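Long-range contact in putative oxidoreductase (Pseudomonas putida, PDB 3L6D), which probably binds NADP and acts as an oxidoreductase, with a Rossmann-type domain followed by a helical one: residues B[74-79]-B[101-106]. Numbering follows the deposited sequence.
Sequences LDNHAT and TTNAQD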
ATOM      1  N   LEU B  74      -4.686 -23.457 -19.628  1.00 37.85           N
ATOM      2  CA  LEU B  74      -5.498 -22.298 -20.002  1.00 39.03           C
ATOM      3  C   LEU B  74      -6.650 -22.131 -19.025  1.00 38.88           C
ATOM      4  O   LEU B  74      -6.810 -21.072 -18.420  1.00 39.00           O
ATOM      5  CB  LEU B  74      -6.040 -22.392 -21.444  1.00 40.21           C
ATOM      6  CG  LEU B  74      -6.791 -21.108 -21.901  1.00 56.14           C
ATOM      7  CD1 LEU B  74      -5.903 -19.847 -21.800  1.00 41.15           C
ATOM      8  CD2 LEU B  74      -7.403 -21.222 -23.301  1.00 41.07           C
ATOM      9  N   ASP B  75      -7.454 -23.180 -18.877  1.00 38.68           N
ATOM     10  CA  ASP B  75      -8.643 -23.074 -18.030  1.00 38.85           C
ATOM     11  C   ASP B  75      -9.066 -24.438 -17.508  1.00 38.50           C
ATOM     12  O   ASP B  75      -8.373 -25.443 -17.740  1.00 39.17           O
ATOM     13  CB  ASP B  75      -9.783 -22.392 -18.817  1.00 38.61           C
ATOM     14  CG  ASP B  75     -10.112 -23.114 -20.112  1.00 41.88           C
ATOM     15  OD1 ASP B  75      -9.720 -24.302 -20.274  1.00 38.09           O
ATOM     16  OD2 ASP B  75     -10.784 -22.493 -20.972  1.00 39.59           O
ATOM     17  N   ASN B  76     -10.224 -24.486 -16.850  1.00 38.16           N
ATOM     18  CA  ASN B  76     -10.724 -25.740 -16.325  1.00 37.97           C
ATOM     19  C   ASN B  76     -11.008 -26.737 -17.449  1.00 36.68           C
ATOM     20  O   ASN B  76     -10.686 -27.904 -17.313  1.00 35.64           O
ATOM     21  CB  ASN B  76     -11.954 -25.525 -15.430  1.00 39.07           C
ATOM     22  CG  ASN B  76     -12.033 -26.546 -14.305  1.00 49.82           C
ATOM     23  OD1 ASN B  76     -11.149 -26.588 -13.447  1.00 39.85           O
ATOM     24  ND2 ASN B  76     -13.088 -27.379 -14.305  1.00 39.16           N
ATOM     25  N   HIS B  77     -11.614 -26.287 -18.556  1.00 36.56           N
ATOM     26  CA  HIS B  77     -11.795 -27.178 -19.720  1.00 36.93           C
ATOM     27  C   HIS B  77     -10.465 -27.881 -20.071  1.00 36.31           C
ATOM     28  O   HIS B  77     -10.450 -29.111 -20.239  1.00 36.32           O
ATOM     29  CB  HIS B  77     -12.314 -26.421 -20.951  1.00 37.82           C
ATOM     30  CG  HIS B  77     -13.743 -25.975 -20.844  1.00 37.88           C
ATOM     31  ND1 HIS B  77     -14.766 -26.826 -20.475  1.00 38.39           N
ATOM     32  CD2 HIS B  77     -14.324 -24.777 -21.097  1.00 38.61           C
ATOM     33  CE1 HIS B  77     -15.915 -26.168 -20.499  1.00 38.26           C
ATOM     34  NE2 HIS B  77     -15.673 -24.921 -20.866  1.00 37.49           N
ATOM     35  N   ALA B  78      -9.370 -27.107 -20.141  1.00 35.34           N
ATOM     36  CA  ALA B  78      -8.031 -27.641 -20.476  1.00 35.84           C
ATOM     37  C   ALA B  78      -7.526 -28.684 -19.441  1.00 36.54           C
ATOM     38  O   ALA B  78      -6.883 -29.685 -19.802  1.00 36.70           O
ATOM     39  CB  ALA B  78      -7.017 -26.502 -20.643  1.00 35.26           C
ATOM     40  N   THR B  79      -7.843 -28.456 -18.165  1.00 36.71           N
ATOM     41  CA  THR B  79      -7.435 -29.383 -17.088  1.00 36.09           C
ATOM     42  C   THR B  79      -8.137 -30.721 -17.291  1.00 35.77           C
ATOM     43  O   THR B  79      -7.502 -31.776 -17.214  1.00 35.54           O
ATOM     44  CB  THR B  79      -7.771 -28.815 -15.701  1.00 35.51           C
ATOM     45  OG1 THR B  79      -7.143 -27.539 -15.541  1.00 35.99           O
ATOM     46  CG2 THR B  79      -7.300 -29.750 -14.565  1.00 35.34           C
ATOM     47  N   THR B 101      -3.622 -23.573 -12.199  1.00 29.41           N
ATOM     48  CA  THR B 101      -4.536 -23.089 -13.266  1.00 32.94           C
ATOM     49  C   THR B 101      -5.697 -22.367 -12.596  1.00 37.35           C
ATOM     50  O   THR B 101      -6.284 -22.911 -11.673  1.00 37.70           O
ATOM     51  CB  THR B 101      -5.139 -24.239 -14.079  1.00 31.76           C
ATOM     52  OG1 THR B 101      -4.127 -24.924 -14.818  1.00 33.60           O
ATOM     53  CG2 THR B 101      -6.214 -23.727 -15.084  1.00 35.38           C
ATOM     54  N   THR B 102      -6.027 -21.154 -13.048  1.00 40.64           N
ATOM     55  CA  THR B 102      -7.218 -20.446 -12.521  1.00 43.07           C
ATOM     56  C   THR B 102      -8.565 -21.098 -12.861  1.00 45.47           C
ATOM     57  O   THR B 102      -8.874 -21.409 -14.019  1.00 45.61           O
ATOM     58  CB  THR B 102      -7.233 -18.982 -12.920  1.00 42.73           C
ATOM     59  OG1 THR B 102      -5.934 -18.445 -12.678  1.00 44.88           O
ATOM     60  CG2 THR B 102      -8.263 -18.224 -12.086  1.00 44.40           C
ATOM     61  N   ASN B 103      -9.392 -21.161 -11.829  1.00 48.14           N
ATOM     62  CA  ASN B 103     -10.368 -22.191 -11.592  1.00 50.91           C
ATOM     63  C   ASN B 103     -11.573 -21.478 -10.969  1.00 52.25           C
ATOM     64  O   ASN B 103     -11.404 -20.422 -10.340  1.00 51.24           O
ATOM     65  CB  ASN B 103      -9.689 -23.141 -10.564  1.00 51.81           C
ATOM     66  CG  ASN B 103     -10.550 -24.302 -10.129  1.00 55.22           C
ATOM     67  OD1 ASN B 103     -10.972 -24.366  -8.964  1.00 52.75           O
ATOM     68  ND2 ASN B 103     -10.760 -25.264 -11.027  1.00 51.76           N
ATOM     69  N   ALA B 104     -12.775 -22.035 -11.145  1.00 54.61           N
ATOM     70  CA  ALA B 104     -13.949 -21.613 -10.350  1.00 57.18           C
ATOM     71  C   ALA B 104     -14.034 -22.456  -9.063  1.00 59.15           C
ATOM     72  O   ALA B 104     -13.585 -23.621  -9.047  1.00 59.11           O
ATOM     73  CB  ALA B 104     -15.239 -21.714 -11.161  1.00 56.82           C
ATOM     74  N   GLN B 105     -14.609 -21.872  -8.001  1.00 60.16           N
ATOM     75  CA  GLN B 105     -14.546 -22.448  -6.639  1.00 60.78           C
ATOM     76  C   GLN B 105     -14.994 -23.923  -6.509  1.00 60.55           C
ATOM     77  O   GLN B 105     -14.281 -24.740  -5.912  1.00 61.61           O
ATOM     78  CB  GLN B 105     -15.214 -21.517  -5.599  1.00 61.58           C
ATOM     79  CG  GLN B 105     -15.835 -22.228  -4.376  1.00 80.38           C
ATOM     80  CD  GLN B 105     -15.587 -21.510  -3.052  1.00 62.75           C
ATOM     81  OE1 GLN B 105     -15.268 -20.314  -3.020  1.00 80.46           O
ATOM     82  NE2 GLN B 105     -15.716 -22.251  -1.946  1.00 80.47           N
ATOM     83  N   ASP B 106     -16.152 -24.248  -7.089  1.00 59.06           N
ATOM     84  CA  ASP B 106     -16.663 -25.631  -7.156  1.00 57.93           C
ATOM     85  C   ASP B 106     -15.766 -26.608  -7.944  1.00 55.75           C
ATOM     86  O   ASP B 106     -15.672 -27.810  -7.608  1.00 55.25           O
ATOM     87  CB  ASP B 106     -18.103 -25.655  -7.720  1.00 58.78           C
ATOM     88  CG  ASP B 106     -18.300 -24.725  -8.937  1.00 68.70           C
ATOM     89  OD1 ASP B 106     -18.082 -23.497  -8.825  1.00 59.04           O
ATOM     90  OD2 ASP B 106     -18.704 -25.220 -10.011  1.00 59.56           O
TER
HETATM   91  O   HOH W   1      -8.196 -19.971 -16.592  1.00 44.02           O
HETATM   92  O   HOH W   2     -11.162 -21.947 -15.978  1.00 30.61           O
HETATM   93  O   HOH W   3      -4.651 -27.481 -14.504  1.00 37.43           O
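Thr102 O is gripped by two waters, accepting from both, with O...O distances of 3.0 Å to water 1 and 3.1 Å to water 2. Water 1 also donates to Leu74 O, and water 2 accepts from Asn76 N at 2.8 Å, so one water ties the loop before helix 76-84, and the other its first residue, to Thr102. Asp75 is the N-cap of that helix; its OD1, met nearly along the C-O axis, takes Ala78 N at 2.8 Å and 160°. In this Rossmann-type domain both segments follow neighbouring parallel strands, 68-71 and 96-99, and lead into the next helices. The Thr101 side chain lies near, without touching, a glycine-rich turn consistent with a dinucleotide-binding GxGxxG motif. Its CG2, anti to the backbone N, rests against the Asp75 carbonyl, 3.8 Å from Asp75 C. On the other branch, Thr101 OG1 is hydrogen-bonded to Leu73 N and shares water 3 with Thr79 OG1, the two threonines passing in opposite directions. Farther out the carboxamides of Asn76 and Asn103 cross obliquely, their planes 55° apart, and Asn103 ND2 makes a short but bent, weak bond of 2.8 Å to Asn76 OD1. Leu111 of helix 105-117 touches both asparagines and Thr79.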